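Local structure of histone-lysine N-methyltransferase, H3 lysine-9 specific SUVH6 (Arabidopsis thaliana, 6A5K) at residues A[239-252]-A[258-272]. The protein transfers methyl groups from S-adenosylmethionine to histone H3, setting the H3K9 mark, and probably reads non-CG DNA methylation through its SRA domain. The protein carries 1 engineered substitution. Sequence-based numbering, arbitrary orientation.
Sequences REGLCKLDISEGKE and AVNEIDDEKPPLFTY
Ile247 bridges two parts of segment 258-272, its CG2 branch reaching the CB of Ala258 while CD1 lies 4.0 Å from CE2 of Tyr272. Next to it the tyrosine ring rests one face on Ser248, whose CB stands 3.5 Å from the ring centroid and almost on its normal, a CH-pi contact. With CG anti to the backbone N (chi1 -160°), Tyr272 lays its ring over the start of the type I' turn Ser248-Lys251 and carries OH on to Glu252. Cys243 CB packs against Ala258 and Pro267, both of which also touch Ile357.

Antiparallel pairing of strands 242-244 and 257-259, which extends the mixed sheet continuing through 355-359 and 365-369, illustrates a classic beta bulge: Cys243 and Lys244 both face Ala258. Ala258 O accepts a hydrogen bond from Cys243 N (2.7 Å) and a weak one from Lys244 N; Ala258 N returns one to Lys244 O. Beyond the bulge Asn260 N donates almost straight to Gly241 O (2.7 Å, 173°), and Val259 CG2 sits 3.6 Å from Arg239 CZ, over the centre of one guanidinium face. That guanidinium forms a salt bridge with Glu356, and one water accepts from Arg239 NE and donates to Glu240 O and, weakly, to Glu261 OE1. Segment 258-272 falls in the Pre-SET range; the side chain of Glu265, salt-bridged to Lys359, is about 7 Å from bound S-adenosylmethionine.

At the other end, Lys251 NZ reaches Tyr272 O at 2.8 Å, and Tyr272 OH donates to the anti lone pair of Glu252 OE2 at 2.6 Å, carboxylate and ring planes 76° apart. Val449 N also bonds this hydroxyl. A phenylalanine in place of Tyr272 would keep the CH-pi contact with Ser248 but would probably leave Glu252 OE2 and Val449 N without their shared mate. The chemistry thus implies division of labour: backbone pairing holds the outermost strand of this chain's mixed sheet, while the Tyr272 ring and hydroxyl, with the lysine-to-carbonyl bond, join the turn to strand 271-272.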
ATOM      1  N   ARG A 239      -8.250 -18.727  16.247  1.00 61.60           N
ATOM      2  CA  ARG A 239      -7.822 -17.325  16.212  1.00 52.42           C
ATOM      3  C   ARG A 239      -8.506 -16.448  17.255  1.00 47.36           C
ATOM      4  O   ARG A 239      -9.733 -16.306  17.268  1.00 45.17           O
ATOM      5  CB  ARG A 239      -8.059 -16.724  14.830  1.00 51.82           C
ATOM      6  CG  ARG A 239      -7.490 -15.321  14.711  1.00 48.23           C
ATOM      7  CD  ARG A 239      -7.851 -14.665  13.407  1.00 39.54           C
ATOM      8  NE  ARG A 239      -7.312 -13.312  13.343  1.00 32.66           N
ATOM      9  CZ  ARG A 239      -7.606 -12.437  12.390  1.00 28.47           C
ATOM     10  NH1 ARG A 239      -8.433 -12.767  11.408  1.00 26.08           N
ATOM     11  NH2 ARG A 239      -7.065 -11.228  12.417  1.00 27.37           N
ATOM     12  N   GLU A 240      -7.692 -15.867  18.131  1.00 44.96           N
ATOM     13  CA  GLU A 240      -8.183 -15.049  19.231  1.00 44.76           C
ATOM     14  C   GLU A 240      -8.987 -13.854  18.745  1.00 37.08           C
ATOM     15  O   GLU A 240      -8.628 -13.211  17.756  1.00 35.65           O
ATOM     16  CB  GLU A 240      -7.017 -14.565  20.098  1.00 51.05           C
ATOM     17  CG  GLU A 240      -6.714 -15.459  21.295  1.00 66.61           C
ATOM     18  CD  GLU A 240      -5.637 -16.485  21.001  1.00 77.58           C
ATOM     19  OE1 GLU A 240      -4.596 -16.107  20.422  1.00 78.90           O
ATOM     20  OE2 GLU A 240      -5.832 -17.669  21.347  1.00 84.34           O
ATOM     21  N   GLY A 241     -10.084 -13.573  19.439  1.00 34.10           N
ATOM     22  CA  GLY A 241     -10.828 -12.344  19.231  1.00 33.49           C
ATOM     23  C   GLY A 241     -11.879 -12.331  18.136  1.00 33.32           C
ATOM     24  O   GLY A 241     -12.586 -11.336  17.975  1.00 30.16           O
ATOM     25  N   LEU A 242     -11.994 -13.421  17.384  1.00 33.09           N
ATOM     26  CA  LEU A 242     -12.981 -13.486  16.308  1.00 33.09           C
ATOM     27  C   LEU A 242     -14.407 -13.322  16.850  1.00 34.61           C
ATOM     28  O   LEU A 242     -14.862 -14.103  17.688  1.00 37.46           O
ATOM     29  CB  LEU A 242     -12.849 -14.800  15.541  1.00 41.36           C
ATOM     30  CG  LEU A 242     -13.712 -14.948  14.285  1.00 43.34           C
ATOM     31  CD1 LEU A 242     -13.412 -13.836  13.301  1.00 31.68           C
ATOM     32  CD2 LEU A 242     -13.502 -16.314  13.638  1.00 46.55           C
ATOM     33  N   CYS A 243     -15.093 -12.291  16.367  1.00 32.82           N
ATOM     34  CA  CYS A 243     -16.435 -11.922  16.820  1.00 37.51           C
ATOM     35  C   CYS A 243     -17.509 -12.404  15.866  1.00 35.31           C
ATOM     36  O   CYS A 243     -18.547 -12.906  16.279  1.00 40.48           O
ATOM     37  CB  CYS A 243     -16.565 -10.399  16.944  1.00 39.81           C
ATOM     38  SG  CYS A 243     -15.383  -9.598  17.997  1.00 56.14           S
ATOM     39  N   LYS A 244     -17.252 -12.208  14.581  1.00 33.44           N
ATOM     40  CA  LYS A 244     -18.249 -12.416  13.543  1.00 37.18           C
ATOM     41  C   LYS A 244     -17.551 -12.866  12.270  1.00 36.72           C
ATOM     42  O   LYS A 244     -16.533 -12.293  11.887  1.00 33.80           O
ATOM     43  CB  LYS A 244     -19.037 -11.123  13.299  1.00 37.00           C
ATOM     44  CG  LYS A 244     -20.353 -11.293  12.554  1.00 45.01           C
ATOM     45  CD  LYS A 244     -21.323 -10.169  12.916  1.00 47.08           C
ATOM     46  CE  LYS A 244     -22.605 -10.236  12.093  1.00 44.90           C
ATOM     47  NZ  LYS A 244     -23.476 -11.376  12.485  1.00 53.00           N
ATOM     48  N   LEU A 245     -18.084 -13.889  11.614  1.00 35.44           N
ATOM     49  CA  LEU A 245     -17.457 -14.397  10.399  1.00 34.92           C
ATOM     50  C   LEU A 245     -17.659 -13.433   9.226  1.00 32.36           C
ATOM     51  O   LEU A 245     -16.776 -13.270   8.378  1.00 30.52           O
ATOM     52  CB  LEU A 245     -18.012 -15.778  10.042  1.00 38.39           C
ATOM     53  CG  LEU A 245     -17.566 -16.987  10.874  1.00 51.67           C
ATOM     54  CD1 LEU A 245     -16.060 -16.975  11.077  1.00 42.17           C
ATOM     55  CD2 LEU A 245     -18.305 -17.086  12.211  1.00 54.30           C
ATOM     56  N   ASP A 246     -18.819 -12.790   9.184  1.00 32.42           N
ATOM     57  CA  ASP A 246     -19.170 -11.958   8.040  1.00 35.44           C
ATOM     58  C   ASP A 246     -20.115 -10.821   8.418  1.00 30.18           C
ATOM     59  O   ASP A 246     -21.314 -11.035   8.559  1.00 31.98           O
ATOM     60  CB  ASP A 246     -19.800 -12.828   6.947  1.00 36.21           C
ATOM     61  CG  ASP A 246     -19.986 -12.086   5.639  1.00 35.65           C
ATOM     62  OD1 ASP A 246     -19.442 -10.967   5.496  1.00 27.56           O
ATOM     63  OD2 ASP A 246     -20.670 -12.631   4.747  1.00 32.18           O
ATOM     64  N   ILE A 247     -19.575  -9.611   8.563  1.00 28.83           N
ATOM     65  CA  ILE A 247     -20.400  -8.446   8.884  1.00 29.66           C
ATOM     66  C   ILE A 247     -21.326  -8.051   7.728  1.00 31.31           C
ATOM     67  O   ILE A 247     -22.258  -7.266   7.912  1.00 31.43           O
ATOM     68  CB  ILE A 247     -19.546  -7.218   9.259  1.00 26.71           C
ATOM     69  CG1 ILE A 247     -18.676  -6.783   8.076  1.00 23.06           C
ATOM     70  CG2 ILE A 247     -18.684  -7.510  10.486  1.00 23.86           C
ATOM     71  CD1 ILE A 247     -18.134  -5.388   8.215  1.00 22.65           C
ATOM     72  N   SER A 248     -21.061  -8.579   6.537  1.00 28.83           N
ATOM     73  CA  SER A 248     -21.915  -8.308   5.385  1.00 34.18           C
ATOM     74  C   SER A 248     -23.013  -9.363   5.277  1.00 43.15           C
ATOM     75  O   SER A 248     -24.025  -9.153   4.609  1.00 43.05           O
ATOM     76  CB  SER A 248     -21.095  -8.274   4.096  1.00 30.70           C
ATOM     77  OG  SER A 248     -20.948  -9.581   3.567  1.00 31.31           O
ATOM     78  N   GLU A 249     -22.786 -10.499   5.935  1.00 41.67           N
ATOM     79  CA  GLU A 249     -23.739 -11.608   5.973  1.00 45.59           C
ATOM     80  C   GLU A 249     -24.138 -12.122   4.591  1.00 40.64           C
ATOM     81  O   GLU A 249     -25.319 -12.350   4.324  1.00 39.29           O
ATOM     82  CB  GLU A 249     -24.990 -11.205   6.756  1.00 47.07           C
ATOM     83  CG  GLU A 249     -24.769 -11.135   8.260  1.00 51.19           C
ATOM     84  CD  GLU A 249     -25.912 -10.456   8.989  1.00 56.43           C
ATOM     85  OE1 GLU A 249     -26.078  -9.228   8.828  1.00 55.53           O
ATOM     86  OE2 GLU A 249     -26.648 -11.152   9.717  1.00 62.40           O
ATOM     87  N   GLY A 250     -23.150 -12.307   3.722  1.00 37.60           N
ATOM     88  CA  GLY A 250     -23.373 -12.945   2.438  1.00 35.93           C
ATOM     89  C   GLY A 250     -23.514 -11.991   1.269  1.00 37.08           C
ATOM     90  O   GLY A 250     -23.524 -12.419   0.115  1.00 38.59           O
ATOM     91  N   LYS A 251     -23.616 -10.697   1.558  1.00 34.74           N
ATOM     92  CA  LYS A 251     -23.813  -9.705   0.505  1.00 33.90           C
ATOM     93  C   LYS A 251     -22.527  -9.449  -0.274  1.00 35.85           C
ATOM     94  O   LYS A 251     -22.547  -9.370  -1.504  1.00 34.74           O
ATOM     95  CB  LYS A 251     -24.357  -8.404   1.095  1.00 32.80           C
ATOM     96  CG  LYS A 251     -25.776  -8.539   1.632  1.00 40.71           C
ATOM     97  CD  LYS A 251     -26.172  -7.347   2.481  1.00 47.75           C
ATOM     98  CE  LYS A 251     -27.641  -7.413   2.865  1.00 54.05           C
ATOM     99  NZ  LYS A 251     -27.976  -6.449   3.953  1.00 55.58           N
ATOM    100  N   GLU A 252     -21.412  -9.315   0.435  1.00 32.78           N
ATOM    101  CA  GLU A 252     -20.120  -9.249  -0.233  1.00 33.66           C
ATOM    102  C   GLU A 252     -19.780 -10.625  -0.780  1.00 37.96           C
ATOM    103  O   GLU A 252     -20.150 -11.638  -0.189  1.00 41.40           O
ATOM    104  CB  GLU A 252     -19.021  -8.761   0.718  1.00 30.73           C
ATOM    105  CG  GLU A 252     -19.193  -7.332   1.213  1.00 29.91           C
ATOM    106  CD  GLU A 252     -18.843  -6.286   0.168  1.00 29.96           C
ATOM    107  OE1 GLU A 252     -18.540  -6.658  -0.990  1.00 30.64           O
ATOM    108  OE2 GLU A 252     -18.870  -5.086   0.510  1.00 23.78           O
ATOM    109  N   ALA A 258     -14.908  -9.862  11.788  1.00 26.67           N
ATOM    110  CA  ALA A 258     -14.636  -8.878  12.825  1.00 24.61           C
ATOM    111  C   ALA A 258     -13.829  -9.509  13.957  1.00 25.71           C
ATOM    112  O   ALA A 258     -14.186 -10.570  14.487  1.00 27.56           O
ATOM    113  CB  ALA A 258     -15.925  -8.295  13.357  1.00 28.81           C
ATOM    114  N   VAL A 259     -12.743  -8.842  14.327  1.00 23.19           N
ATOM    115  CA  VAL A 259     -11.851  -9.333  15.366  1.00 23.96           C
ATOM    116  C   VAL A 259     -11.720  -8.298  16.483  1.00 25.74           C
ATOM    117  O   VAL A 259     -11.512  -7.113  16.228  1.00 20.87           O
ATOM    118  CB  VAL A 259     -10.453  -9.668  14.793  1.00 27.39           C
ATOM    119  CG1 VAL A 259      -9.479 -10.044  15.906  1.00 27.16           C
ATOM    120  CG2 VAL A 259     -10.554 -10.782  13.762  1.00 29.48           C
ATOM    121  N   ASN A 260     -11.862  -8.744  17.723  1.00 25.72           N
ATOM    122  CA  ASN A 260     -11.684  -7.855  18.864  1.00 26.45           C
ATOM    123  C   ASN A 260     -10.836  -8.542  19.929  1.00 29.87           C
ATOM    124  O   ASN A 260     -11.285  -9.476  20.586  1.00 28.58           O
ATOM    125  CB  ASN A 260     -13.040  -7.435  19.441  1.00 27.19           C
ATOM    126  CG  ASN A 260     -12.922  -6.370  20.523  1.00 25.08           C
ATOM    127  OD1 ASN A 260     -11.845  -6.134  21.074  1.00 27.49           O
ATOM    128  ND2 ASN A 260     -14.042  -5.723  20.835  1.00 26.86           N
ATOM    129  N   GLU A 261      -9.604  -8.081  20.083  1.00 28.65           N
ATOM    130  CA  GLU A 261      -8.707  -8.638  21.086  1.00 33.14           C
ATOM    131  C   GLU A 261      -8.459  -7.620  22.190  1.00 28.67           C
ATOM    132  O   GLU A 261      -7.561  -7.786  23.014  1.00 31.87           O
ATOM    133  CB  GLU A 261      -7.389  -9.068  20.441  1.00 36.90           C
ATOM    134  CG  GLU A 261      -7.573  -9.922  19.197  1.00 44.35           C
ATOM    135  CD  GLU A 261      -6.258 -10.346  18.577  1.00 51.22           C
ATOM    136  OE1 GLU A 261      -5.994  -9.962  17.417  1.00 51.97           O
ATOM    137  OE2 GLU A 261      -5.490 -11.066  19.251  1.00 53.71           O
ATOM    138  N   ILE A 262      -9.272  -6.571  22.201  1.00 32.62           N
ATOM    139  CA  ILE A 262      -9.098  -5.461  23.130  1.00 35.11           C
ATOM    140  C   ILE A 262     -10.106  -5.520  24.273  1.00 35.49           C
ATOM    141  O   ILE A 262      -9.747  -5.388  25.442  1.00 34.64           O
ATOM    142  CB  ILE A 262      -9.242  -4.104  22.413  1.00 27.10           C
ATOM    143  CG1 ILE A 262      -8.231  -3.988  21.264  1.00 25.28           C
ATOM    144  CG2 ILE A 262      -9.082  -2.959  23.402  1.00 26.50           C
ATOM    145  CD1 ILE A 262      -6.797  -4.261  21.682  1.00 27.40           C
ATOM    146  N   ASP A 263     -11.373  -5.710  23.924  1.00 34.39           N
ATOM    147  CA  ASP A 263     -12.452  -5.748  24.908  1.00 37.72           C
ATOM    148  C   ASP A 263     -13.528  -6.759  24.503  1.00 35.71           C
ATOM    149  O   ASP A 263     -13.271  -7.656  23.698  1.00 34.88           O
ATOM    150  CB  ASP A 263     -13.051  -4.348  25.086  1.00 35.96           C
ATOM    151  CG  ASP A 263     -13.392  -3.683  23.763  1.00 40.28           C
ATOM    152  OD1 ASP A 263     -14.043  -4.330  22.917  1.00 40.63           O
ATOM    153  OD2 ASP A 263     -12.984  -2.518  23.557  1.00 40.65           O
ATOM    154  N   ASP A 264     -14.725  -6.610  25.057  1.00 36.95           N
ATOM    155  CA  ASP A 264     -15.797  -7.575  24.819  1.00 42.40           C
ATOM    156  C   ASP A 264     -16.836  -7.054  23.826  1.00 42.03           C
ATOM    157  O   ASP A 264     -17.818  -7.735  23.529  1.00 42.47           O
ATOM    158  CB  ASP A 264     -16.471  -7.949  26.140  1.00 46.52           C
ATOM    159  CG  ASP A 264     -15.502  -8.554  27.138  1.00 46.34           C
ATOM    160  OD1 ASP A 264     -14.667  -9.389  26.724  1.00 42.27           O
ATOM    161  OD2 ASP A 264     -15.572  -8.195  28.333  1.00 47.35           O
ATOM    162  N   GLU A 265     -16.601  -5.850  23.313  1.00 39.65           N
ATOM    163  CA  GLU A 265     -17.495  -5.207  22.351  1.00 39.16           C
ATOM    164  C   GLU A 265     -17.691  -6.023  21.072  1.00 37.34           C
ATOM    165  O   GLU A 265     -16.752  -6.619  20.554  1.00 37.09           O
ATOM    166  CB  GLU A 265     -16.955  -3.825  21.988  1.00 39.07           C
ATOM    167  CG  GLU A 265     -17.832  -2.654  22.365  1.00 45.53           C
ATOM    168  CD  GLU A 265     -17.147  -1.329  22.087  1.00 52.64           C
ATOM    169  OE1 GLU A 265     -16.256  -0.949  22.878  1.00 55.57           O
ATOM    170  OE2 GLU A 265     -17.481  -0.679  21.070  1.00 50.05           O
ATOM    171  N   LYS A 266     -18.921  -6.049  20.572  1.00 40.44           N
ATOM    172  CA  LYS A 266     -19.216  -6.650  19.275  1.00 36.75           C
ATOM    173  C   LYS A 266     -19.405  -5.514  18.279  1.00 34.11           C
ATOM    174  O   LYS A 266     -19.592  -4.371  18.696  1.00 31.07           O
ATOM    175  CB  LYS A 266     -20.455  -7.549  19.353  1.00 40.45           C
ATOM    176  CG  LYS A 266     -20.141  -9.001  19.706  1.00 44.79           C
ATOM    177  CD  LYS A 266     -19.581  -9.118  21.115  1.00 49.90           C
ATOM    178  CE  LYS A 266     -19.271 -10.557  21.485  1.00 55.02           C
ATOM    179  NZ  LYS A 266     -18.785 -10.656  22.889  1.00 59.00           N
ATOM    180  N   PRO A 267     -19.333  -5.808  16.966  1.00 36.04           N
ATOM    181  CA  PRO A 267     -19.450  -4.727  15.975  1.00 31.93           C
ATOM    182  C   PRO A 267     -20.762  -3.960  16.085  1.00 28.88           C
ATOM    183  O   PRO A 267     -21.777  -4.544  16.460  1.00 28.88           O
ATOM    184  CB  PRO A 267     -19.362  -5.463  14.636  1.00 35.53           C
ATOM    185  CG  PRO A 267     -18.640  -6.725  14.949  1.00 38.49           C
ATOM    186  CD  PRO A 267     -19.050  -7.107  16.329  1.00 39.22           C
ATOM    187  N   PRO A 268     -20.738  -2.657  15.766  1.00 28.96           N
ATOM    188  CA  PRO A 268     -21.924  -1.811  15.922  1.00 30.91           C
ATOM    189  C   PRO A 268     -23.045  -2.179  14.964  1.00 33.03           C
ATOM    190  O   PRO A 268     -22.835  -2.819  13.932  1.00 28.41           O
ATOM    191  CB  PRO A 268     -21.396  -0.406  15.623  1.00 29.72           C
ATOM    192  CG  PRO A 268     -20.220  -0.630  14.744  1.00 24.92           C
ATOM    193  CD  PRO A 268     -19.589  -1.900  15.237  1.00 26.85           C
ATOM    194  N   LEU A 269     -24.247  -1.757  15.326  1.00 33.63           N
ATOM    195  CA  LEU A 269     -25.444  -2.086  14.578  1.00 32.76           C
ATOM    196  C   LEU A 269     -25.570  -1.190  13.356  1.00 28.12           C
ATOM    197  O   LEU A 269     -25.439   0.029  13.466  1.00 30.53           O
ATOM    198  CB  LEU A 269     -26.667  -1.947  15.485  1.00 35.97           C
ATOM    199  CG  LEU A 269     -28.061  -2.182  14.925  1.00 36.99           C
ATOM    200  CD1 LEU A 269     -28.217  -3.643  14.560  1.00 42.34           C
ATOM    201  CD2 LEU A 269     -29.096  -1.778  15.965  1.00 37.76           C
ATOM    202  N   PHE A 270     -25.799  -1.805  12.198  1.00 28.23           N
ATOM    203  CA  PHE A 270     -26.073  -1.090  10.952  1.00 26.95           C
ATOM    204  C   PHE A 270     -26.503  -2.087   9.882  1.00 28.04           C
ATOM    205  O   PHE A 270     -26.285  -3.286  10.025  1.00 29.16           O
ATOM    206  CB  PHE A 270     -24.846  -0.286  10.474  1.00 23.64           C
ATOM    207  CG  PHE A 270     -23.746  -1.136   9.903  1.00 24.21           C
ATOM    208  CD1 PHE A 270     -22.889  -1.839  10.736  1.00 22.23           C
ATOM    209  CD2 PHE A 270     -23.563  -1.229   8.531  1.00 21.15           C
ATOM    210  CE1 PHE A 270     -21.880  -2.629  10.213  1.00 21.15           C
ATOM    211  CE2 PHE A 270     -22.550  -2.014   8.002  1.00 20.03           C
ATOM    212  CZ  PHE A 270     -21.709  -2.709   8.842  1.00 20.03           C
ATOM    213  N   THR A 271     -27.107  -1.591   8.809  1.00 28.04           N
ATOM    214  CA  THR A 271     -27.501  -2.450   7.695  1.00 28.84           C
ATOM    215  C   THR A 271     -26.430  -2.456   6.609  1.00 28.72           C
ATOM    216  O   THR A 271     -26.136  -1.419   6.011  1.00 24.28           O
ATOM    217  CB  THR A 271     -28.845  -2.002   7.089  1.00 37.47           C
ATOM    218  OG1 THR A 271     -29.840  -1.951   8.119  1.00 33.02           O
ATOM    219  CG2 THR A 271     -29.300  -2.963   5.995  1.00 35.97           C
ATOM    220  N   TYR A 272     -25.845  -3.621   6.351  1.00 26.55           N
ATOM    221  CA  TYR A 272     -24.777  -3.695   5.365  1.00 28.13           C
ATOM    222  C   TYR A 272     -25.345  -3.554   3.963  1.00 27.46           C
ATOM    223  O   TYR A 272     -26.321  -4.209   3.615  1.00 29.42           O
ATOM    224  CB  TYR A 272     -23.985  -5.008   5.479  1.00 31.14           C
ATOM    225  CG  TYR A 272     -22.625  -4.894   4.824  1.00 22.02           C
ATOM    226  CD1 TYR A 272     -22.480  -5.021   3.447  1.00 24.19           C
ATOM    227  CD2 TYR A 272     -21.495  -4.622   5.577  1.00 23.82           C
ATOM    228  CE1 TYR A 272     -21.238  -4.889   2.838  1.00 23.31           C
ATOM    229  CE2 TYR A 272     -20.251  -4.486   4.983  1.00 22.32           C
ATOM    230  CZ  TYR A 272     -20.126  -4.624   3.616  1.00 22.68           C
ATOM    231  OH  TYR A 272     -18.886  -4.486   3.037  1.00 17.65           O
TER
HETATM  232  O   HOH W   1      -6.573 -12.409  15.753  1.00 37.09           O
HETATM  233  O   HOH W   2      -4.763 -10.763  14.313  1.00 38.02           O
HETATM  234  O   HOH W   3     -26.773  -6.369   7.366  1.00 38.52           O